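Local coordinates for protein acetyl-CoA acetyltransferase (PDB 3SS6) that probably transfers acetyl groups between two acetyl-CoA molecules, a thiolase-type reaction that makes or breaks acetoacetyl-CoA, at residues Asp52-Ile60 with Ser93-Gln104; Thr355-Leu363 with Glu373-Val381. All blocks are in the same frame, centred on the assembly; numbering follows the deposited sequence.

Overall arrangement
Interactions 1 and 2 belong to the N-terminal and C-terminal thiolase domains, respectively, and follow one another in series along the chain: 52-60 with 93-104 closes before 355-363 with 373-381 opens. Each sets a helix against a strand, and both strands, 53-57 and 374-381, belong to one mixed sheet as counted within this chain, lying near its two ends. The centres of the contacts are 14 Å apart. Helix 93-107 meets helix 352-370, with Met95 CE 3.6 Å from Gly356 O and Gly94 O 3.7 Å from Ala357 CB, and Met95 CE also reaches strand 374-381, 3.4 Å from Ala377 O. This is consistent with the layered thiolase fold, in which buried helices of the two domains pack together.

Interaction 1 (Asp52-Ile60 with Ser93-Gln104); sequences DEVILGHCI and SGMQAIMSAAMQ. With K (potassium ion), chain F.
The buried helix that begins just after Cys91, oxidised to S-hydroxycysteine in this crystal, packs on strand 53-57, with Gly57 meeting Ser93 at its first turn. By analogy with other thiolases, Cys91 is probably the nucleophile. Strand and helix run nearly antiparallel, at 154°, with axes 6.2 Å apart. So close an approach relies on small residues: Gly57 CA makes a CA-H...O contact of 3.4 Å with Ser93 O, and Ala97 CB sits 3.5 Å from Ile55 O. Ile55 straddles the next turn. Its CG2, placed anti to the backbone N, rests on Ala97 CB at 4.0 Å, while CG1, lying beside that N, carries CD1 to 3.7 Å from Ala101 N.

Farther along, Gln104 NE2 donates to Glu53 OE1 (3.2 Å, 159° at the hydrogen), meeting it on the anti side with the amide and carboxylate planes turned 51° apart. Glu53 OE2 is hydrogen-bonded to Thr83 of its own chain and forms a salt bridge with Arg89 of the second subunit, and Ser110 takes Gln104 OE1.

Ser100 OG lies 2.9 Å from the potassium ion and accepts a bond of 3.1 Å from Gln96 NE2. Tyr85 of the same chain, with Ser100 and Tyr85 of the second subunit, completes the site. The tight apolar seam thus ends in polar groups that tie the helix to the subunit interface.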
loop_
_atom_site.group_PDB
_atom_site.type_symbol
_atom_site.label_atom_id
_atom_site.label_comp_id
_atom_site.label_asym_id
_atom_site.label_seq_id
_atom_site.Cartn_x
_atom_site.Cartn_y
_atom_site.Cartn_z
ATOM N N ASP A 52 28.851 17.699 -22.983
ATOM C CA ASP A 52 28.709 16.438 -23.708
ATOM C C ASP A 52 27.887 15.380 -22.948
ATOM O O ASP A 52 27.241 14.525 -23.559
ATOM C CB ASP A 52 30.097 15.907 -24.079
ATOM C CG ASP A 52 30.821 16.831 -25.056
ATOM O OD1 ASP A 52 30.201 17.231 -26.064
ATOM O OD2 ASP A 52 31.992 17.198 -24.812
ATOM N N GLU A 53 27.907 15.438 -21.621
ATOM C CA GLU A 53 27.269 14.411 -20.809
ATOM C C GLU A 53 27.052 14.955 -19.403
ATOM O O GLU A 53 27.863 15.734 -18.911
ATOM C CB GLU A 53 28.201 13.202 -20.711
ATOM C CG GLU A 53 27.602 11.950 -20.104
ATOM C CD GLU A 53 27.053 11.023 -21.165
ATOM O OE1 GLU A 53 27.825 10.208 -21.717
ATOM O OE2 GLU A 53 25.846 11.119 -21.443
ATOM N N VAL A 54 25.955 14.544 -18.776
ATOM C CA VAL A 54 25.737 14.757 -17.343
ATOM C C VAL A 54 25.774 13.378 -16.702
ATOM O O VAL A 54 25.074 12.480 -17.146
ATOM C CB VAL A 54 24.365 15.398 -17.066
ATOM C CG1 VAL A 54 24.061 15.424 -15.567
ATOM C CG2 VAL A 54 24.325 16.824 -17.664
ATOM N N ILE A 55 26.610 13.195 -15.685
ATOM C CA ILE A 55 26.683 11.900 -15.005
ATOM C C ILE A 55 26.417 12.117 -13.527
ATOM O O ILE A 55 27.115 12.899 -12.881
ATOM C CB ILE A 55 28.078 11.257 -15.170
ATOM C CG1 ILE A 55 28.479 11.259 -16.641
ATOM C CG2 ILE A 55 28.075 9.816 -14.609
ATOM C CD1 ILE A 55 29.851 10.631 -16.887
ATOM N N LEU A 56 25.386 11.466 -12.994
ATOM C CA LEU A 56 25.037 11.630 -11.583
ATOM C C LEU A 56 25.073 10.318 -10.816
ATOM O O LEU A 56 24.542 9.296 -11.283
ATOM C CB LEU A 56 23.628 12.221 -11.427
ATOM C CG LEU A 56 23.403 13.656 -11.906
ATOM C CD1 LEU A 56 21.970 14.062 -11.598
ATOM C CD2 LEU A 56 24.387 14.578 -11.205
ATOM N N GLY A 57 25.584 10.374 -9.594
ATOM C CA GLY A 57 25.565 9.230 -8.705
ATOM C C GLY A 57 24.250 9.366 -7.944
ATOM O O GLY A 57 23.909 10.456 -7.501
ATOM N N HIS A 58 23.486 8.285 -7.838
ATOM C CA HIS A 58 22.202 8.326 -7.140
ATOM C C HIS A 58 21.865 6.966 -6.519
ATOM O O HIS A 58 21.687 5.998 -7.243
ATOM C CB HIS A 58 21.132 8.756 -8.140
ATOM C CG HIS A 58 19.814 9.100 -7.525
ATOM N ND1 HIS A 58 18.663 9.229 -8.270
ATOM C CD2 HIS A 58 19.463 9.346 -6.242
ATOM C CE1 HIS A 58 17.658 9.539 -7.472
ATOM N NE2 HIS A 58 18.116 9.614 -6.236
ATOM N N CYS A 59 21.823 6.881 -5.194
ATOM C CA CYS A 59 21.510 5.617 -4.522
ATOM C C CYS A 59 20.084 5.064 -4.580
ATOM O O CYS A 59 19.886 3.878 -4.783
ATOM C CB CYS A 59 21.988 5.640 -3.078
ATOM S SG CYS A 59 23.776 5.748 -2.957
ATOM N N ILE A 60 19.099 5.933 -4.408
ATOM C CA ILE A 60 17.723 5.486 -4.419
ATOM C C ILE A 60 17.026 6.093 -5.624
ATOM O O ILE A 60 16.272 7.037 -5.522
ATOM C CB ILE A 60 16.978 5.941 -3.146
ATOM C CG1 ILE A 60 17.746 5.536 -1.886
ATOM C CG2 ILE A 60 15.577 5.388 -3.126
ATOM C CD1 ILE A 60 17.118 6.009 -0.596
ATOM N N SER A 93 28.683 6.699 -4.897
ATOM C CA SER A 93 28.082 6.982 -6.210
ATOM C C SER A 93 28.494 8.329 -6.799
ATOM O O SER A 93 28.836 8.415 -7.977
ATOM C CB SER A 93 26.551 6.904 -6.165
ATOM O OG SER A 93 26.134 5.610 -5.771
ATOM N N GLY A 94 28.434 9.378 -5.985
ATOM C CA GLY A 94 28.751 10.718 -6.454
ATOM C C GLY A 94 30.216 10.889 -6.819
ATOM O O GLY A 94 30.552 11.702 -7.688
ATOM N N MET A 95 31.087 10.132 -6.160
ATOM C CA MET A 95 32.506 10.168 -6.497
ATOM C C MET A 95 32.747 9.348 -7.769
ATOM O O MET A 95 33.514 9.758 -8.638
ATOM C CB MET A 95 33.359 9.672 -5.327
ATOM C CG MET A 95 34.856 9.705 -5.589
ATOM S SD MET A 95 35.832 9.349 -4.116
ATOM C CE MET A 95 35.640 10.909 -3.233
ATOM N N GLN A 96 32.082 8.203 -7.895
ATOM C CA GLN A 96 32.224 7.421 -9.123
ATOM C C GLN A 96 31.769 8.229 -10.344
ATOM O O GLN A 96 32.344 8.111 -11.434
ATOM C CB GLN A 96 31.431 6.105 -9.037
ATOM C CG GLN A 96 31.521 5.268 -10.312
ATOM C CD GLN A 96 32.946 4.786 -10.560
ATOM O OE1 GLN A 96 33.584 4.236 -9.667
ATOM N NE2 GLN A 96 33.455 5.012 -11.765
ATOM N N ALA A 97 30.739 9.048 -10.173
ATOM C CA ALA A 97 30.270 9.883 -11.284
ATOM C C ALA A 97 31.393 10.793 -11.770
ATOM O O ALA A 97 31.592 10.968 -12.970
ATOM C CB ALA A 97 29.032 10.713 -10.880
ATOM N N ILE A 98 32.124 11.373 -10.828
ATOM C CA ILE A 98 33.249 12.230 -11.185
ATOM C C ILE A 98 34.348 11.419 -11.869
ATOM O O ILE A 98 34.956 11.883 -12.830
ATOM C CB ILE A 98 33.801 12.941 -9.942
ATOM C CG1 ILE A 98 32.752 13.936 -9.429
ATOM C CG2 ILE A 98 35.142 13.624 -10.258
ATOM C CD1 ILE A 98 32.997 14.402 -7.994
ATOM N N MET A 99 34.612 10.212 -11.369
ATOM C CA MET A 99 35.626 9.346 -11.971
ATOM C C MET A 99 35.253 8.923 -13.392
ATOM O O MET A 99 36.105 8.907 -14.287
ATOM C CB MET A 99 35.877 8.116 -11.088
ATOM C CG MET A 99 36.490 8.507 -9.748
ATOM S SD MET A 99 36.126 7.321 -8.438
ATOM C CE MET A 99 36.744 5.802 -9.170
ATOM N N SER A 100 33.980 8.603 -13.588
ATOM C CA SER A 100 33.488 8.206 -14.894
ATOM C C SER A 100 33.559 9.379 -15.875
ATOM O O SER A 100 33.889 9.192 -17.054
ATOM C CB SER A 100 32.069 7.655 -14.780
ATOM O OG SER A 100 32.080 6.391 -14.126
ATOM N N ALA A 101 33.280 10.583 -15.384
ATOM C CA ALA A 101 33.444 11.783 -16.204
ATOM C C ALA A 101 34.910 11.939 -16.599
ATOM O O ALA A 101 35.241 12.229 -17.767
ATOM C CB ALA A 101 32.970 13.028 -15.440
ATOM N N ALA A 102 35.800 11.743 -15.630
ATOM C CA ALA A 102 37.225 11.858 -15.921
ATOM C C ALA A 102 37.647 10.841 -16.983
ATOM O O ALA A 102 38.424 11.164 -17.895
ATOM C CB ALA A 102 38.047 11.691 -14.648
ATOM N N MET A 103 37.128 9.619 -16.887
ATOM C CA MET A 103 37.459 8.603 -17.881
ATOM C C MET A 103 37.048 9.043 -19.277
ATOM O O MET A 103 37.825 8.915 -20.219
ATOM C CB MET A 103 36.810 7.252 -17.554
ATOM C CG MET A 103 37.326 6.629 -16.266
ATOM S SD MET A 103 36.938 4.859 -16.112
ATOM C CE MET A 103 35.151 4.889 -15.959
ATOM N N GLN A 104 35.823 9.544 -19.416
ATOM C CA GLN A 104 35.359 10.003 -20.722
ATOM C C GLN A 104 36.260 11.110 -21.258
ATOM O O GLN A 104 36.583 11.141 -22.441
ATOM C CB GLN A 104 33.918 10.510 -20.653
ATOM C CG GLN A 104 32.899 9.408 -20.415
ATOM C CD GLN A 104 31.472 9.861 -20.680
ATOM O OE1 GLN A 104 31.209 11.050 -20.881
ATOM N NE2 GLN A 104 30.548 8.916 -20.673
HETATM K K K F . 31.202 4.698 -16.369
#

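Interaction 2 (Thr355-Leu363 with Glu373-Val381); sequences TGARITVSL and EKGIASLCV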
loop_
_atom_site.group_PDB
_atom_site.type_symbol
_atom_site.label_atom_id
_atom_site.label_comp_id
_atom_site.label_asym_id
_atom_site.label_seq_id
_atom_site.Cartn_x
_atom_site.Cartn_y
_atom_site.Cartn_z
ATOM N N THR A 355 27.122 12.475 -1.486
ATOM C CA THR A 355 28.265 12.714 -0.605
ATOM C C THR A 355 29.640 12.609 -1.258
ATOM O O THR A 355 30.541 13.398 -0.948
ATOM C CB THR A 355 28.188 11.813 0.631
ATOM O OG1 THR A 355 27.071 12.233 1.423
ATOM C CG2 THR A 355 29.467 11.923 1.463
ATOM N N GLY A 356 29.816 11.626 -2.137
ATOM C CA GLY A 356 31.108 11.456 -2.783
ATOM C C GLY A 356 31.495 12.659 -3.608
ATOM O O GLY A 356 32.685 12.987 -3.707
ATOM N N ALA A 357 30.491 13.319 -4.193
ATOM C CA ALA A 357 30.713 14.581 -4.907
ATOM C C ALA A 357 30.795 15.765 -3.942
ATOM O O ALA A 357 31.611 16.664 -4.128
ATOM C CB ALA A 357 29.616 14.817 -5.935
ATOM N N ARG A 358 29.955 15.758 -2.911
ATOM C CA ARG A 358 29.927 16.840 -1.917
ATOM C C ARG A 358 31.285 17.058 -1.243
ATOM O O ARG A 358 31.772 18.194 -1.158
ATOM C CB ARG A 358 28.826 16.561 -0.872
ATOM C CG ARG A 358 28.267 17.809 -0.174
ATOM C CD ARG A 358 29.258 18.334 0.889
ATOM N NE ARG A 358 29.476 17.349 1.946
ATOM C CZ ARG A 358 30.422 17.457 2.877
ATOM N NH1 ARG A 358 31.246 18.493 2.862
ATOM N NH2 ARG A 358 30.541 16.533 3.827
ATOM N N ILE A 359 31.914 15.975 -0.791
ATOM C CA ILE A 359 33.193 16.121 -0.100
ATOM C C ILE A 359 34.277 16.590 -1.057
ATOM O O ILE A 359 35.234 17.245 -0.637
ATOM C CB ILE A 359 33.628 14.846 0.681
ATOM C CG1 ILE A 359 33.932 13.671 -0.261
ATOM C CG2 ILE A 359 32.565 14.483 1.724
ATOM C CD1 ILE A 359 34.472 12.421 0.469
ATOM N N THR A 360 34.118 16.284 -2.346
ATOM C CA THR A 360 35.088 16.744 -3.346
ATOM C C THR A 360 34.932 18.254 -3.565
ATOM O O THR A 360 35.918 18.995 -3.610
ATOM C CB THR A 360 34.955 15.961 -4.669
ATOM O OG1 THR A 360 35.118 14.554 -4.402
ATOM C CG2 THR A 360 36.019 16.407 -5.676
ATOM N N VAL A 361 33.692 18.706 -3.695
ATOM C CA VAL A 361 33.411 20.148 -3.756
ATOM C C VAL A 361 34.044 20.868 -2.567
ATOM O O VAL A 361 34.749 21.873 -2.725
ATOM C CB VAL A 361 31.889 20.421 -3.770
ATOM C CG1 VAL A 361 31.587 21.911 -3.528
ATOM C CG2 VAL A 361 31.269 19.964 -5.069
ATOM N N SER A 362 33.781 20.367 -1.365
ATOM C CA SER A 362 34.291 21.009 -0.156
ATOM C C SER A 362 35.820 21.026 -0.085
ATOM O O SER A 362 36.441 22.038 0.291
ATOM C CB SER A 362 33.691 20.329 1.072
ATOM O OG SER A 362 32.270 20.453 1.039
ATOM N N LEU A 363 36.430 19.905 -0.448
ATOM C CA LEU A 363 37.880 19.813 -0.473
ATOM C C LEU A 363 38.495 20.843 -1.411
ATOM O O LEU A 363 39.457 21.523 -1.059
ATOM C CB LEU A 363 38.305 18.409 -0.903
ATOM C CG LEU A 363 39.804 18.133 -0.991
ATOM C CD1 LEU A 363 40.503 18.335 0.354
ATOM C CD2 LEU A 363 39.971 16.686 -1.472
ATOM N N GLU A 373 47.816 22.688 -1.988
ATOM C CA GLU A 373 47.732 22.005 -3.285
ATOM C C GLU A 373 47.073 20.630 -3.275
ATOM O O GLU A 373 46.105 20.392 -4.004
ATOM C CB GLU A 373 49.130 21.868 -3.898
ATOM C CG GLU A 373 49.131 21.201 -5.261
ATOM C CD GLU A 373 50.516 21.109 -5.882
ATOM O OE1 GLU A 373 51.473 20.698 -5.188
ATOM O OE2 GLU A 373 50.646 21.456 -7.068
ATOM N N LYS A 374 47.613 19.714 -2.476
ATOM C CA LYS A 374 47.262 18.297 -2.623
ATOM C C LYS A 374 46.126 17.824 -1.724
ATOM O O LYS A 374 46.177 17.993 -0.504
ATOM C CB LYS A 374 48.504 17.422 -2.400
ATOM C CG LYS A 374 49.598 17.625 -3.443
ATOM C CD LYS A 374 50.712 16.611 -3.276
ATOM C CE LYS A 374 51.768 16.759 -4.375
ATOM N NZ LYS A 374 52.490 18.055 -4.275
ATOM N N GLY A 375 45.113 17.215 -2.334
ATOM C CA GLY A 375 43.930 16.763 -1.612
ATOM C C GLY A 375 43.595 15.309 -1.891
ATOM O O GLY A 375 43.800 14.813 -2.996
ATOM N N ILE A 376 43.089 14.625 -0.870
ATOM C CA ILE A 376 42.541 13.283 -1.042
ATOM C C ILE A 376 41.120 13.290 -0.520
ATOM O O ILE A 376 40.878 13.731 0.605
ATOM C CB ILE A 376 43.335 12.244 -0.233
ATOM C CG1 ILE A 376 44.794 12.214 -0.689
ATOM C CG2 ILE A 376 42.701 10.871 -0.377
ATOM C CD1 ILE A 376 45.689 11.298 0.172
ATOM N N ALA A 377 40.181 12.801 -1.331
ATOM C CA ALA A 377 38.813 12.612 -0.868
ATOM C C ALA A 377 38.496 11.121 -0.962
ATOM O O ALA A 377 38.755 10.487 -1.982
ATOM C CB ALA A 377 37.834 13.419 -1.706
ATOM N N SER A 378 37.928 10.559 0.095
ATOM C CA SER A 378 37.705 9.119 0.111
ATOM C C SER A 378 36.542 8.757 1.006
ATOM O O SER A 378 36.279 9.432 1.996
ATOM C CB SER A 378 38.974 8.406 0.601
ATOM O OG SER A 378 38.829 6.993 0.572
ATOM N N LEU A 379 35.844 7.682 0.662
ATOM C CA LEU A 379 34.740 7.259 1.515
ATOM C C LEU A 379 34.439 5.782 1.414
ATOM O O LEU A 379 34.749 5.160 0.406
ATOM C CB LEU A 379 33.492 8.112 1.251
ATOM C CG LEU A 379 32.673 7.966 -0.027
ATOM C CD1 LEU A 379 31.539 8.975 0.047
ATOM C CD2 LEU A 379 33.521 8.203 -1.268
ATOM N N CYS A 380 33.851 5.236 2.480
ATOM C CA CYS A 380 33.450 3.839 2.528
ATOM C C CYS A 380 32.123 3.715 1.796
ATOM O O CYS A 380 31.442 4.709 1.541
ATOM C CB CYS A 380 33.306 3.343 3.974
ATOM S SG CYS A 380 31.965 4.178 4.919
ATOM N N VAL A 381 31.772 2.485 1.455
ATOM C CA VAL A 381 30.609 2.208 0.622
ATOM C C VAL A 381 29.918 0.958 1.137
ATOM O O VAL A 381 30.569 -0.066 1.345
ATOM C CB VAL A 381 31.057 1.949 -0.828
ATOM C CG1 VAL A 381 29.860 1.627 -1.721
ATOM C CG2 VAL A 381 31.845 3.140 -1.359
#
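Ile359 points from helix 352-370 onto Ala377 and Leu379 of strand 374-381, and its branches show how the two elements fit. From CB, the CG1 branch takes the position between the backbone N and the carbonyl carbon (chi1 66°), leaving CG2 beside the backbone N, where it covers part of one face of the Arg358 guanidinium. CG1 then passes 4.2 Å from Ala377 CB. At the tip, CD1 lies 4.1 Å from that same methyl and 3.8 Å from Ser378 O, so it rests on the strand backbone as much as on side chains, with Leu379 CB at the margin of contact.

Helix and strand run nearly antiparallel, at 159°, with axes 8.3 Å apart. One helical turn on from Ile359, Leu363 repeats the approach: its CD2 lies 3.7 Å from Ile376 C and 3.9 Å from Ala377 CB, over the backbone beside Gly375. In the reverse direction Leu379 reaches into the helix, its CD1 coming 3.8 Å from Gly356 CA and also touching the methyl of Thr355.

Thr360 meets Ala377 CB with its hydroxyl oxygen, yet the proton of that oxygen is used within the helix. OG1 donates to Gly356 O at 3.0 Å, with a C=O...donor angle of 161°, at a kink where Thr360 N has no bond to that carbonyl and turns weakly to Ala357 O instead. On the other face of the strand, Ile376 and Ser378 meet helix 294-305, which leaves the strand covered by helices on both faces. No hydrogen bond joins the two segments, so their cohesion is dispersive, and the hydroxyl at the seam is satisfied by its own helix.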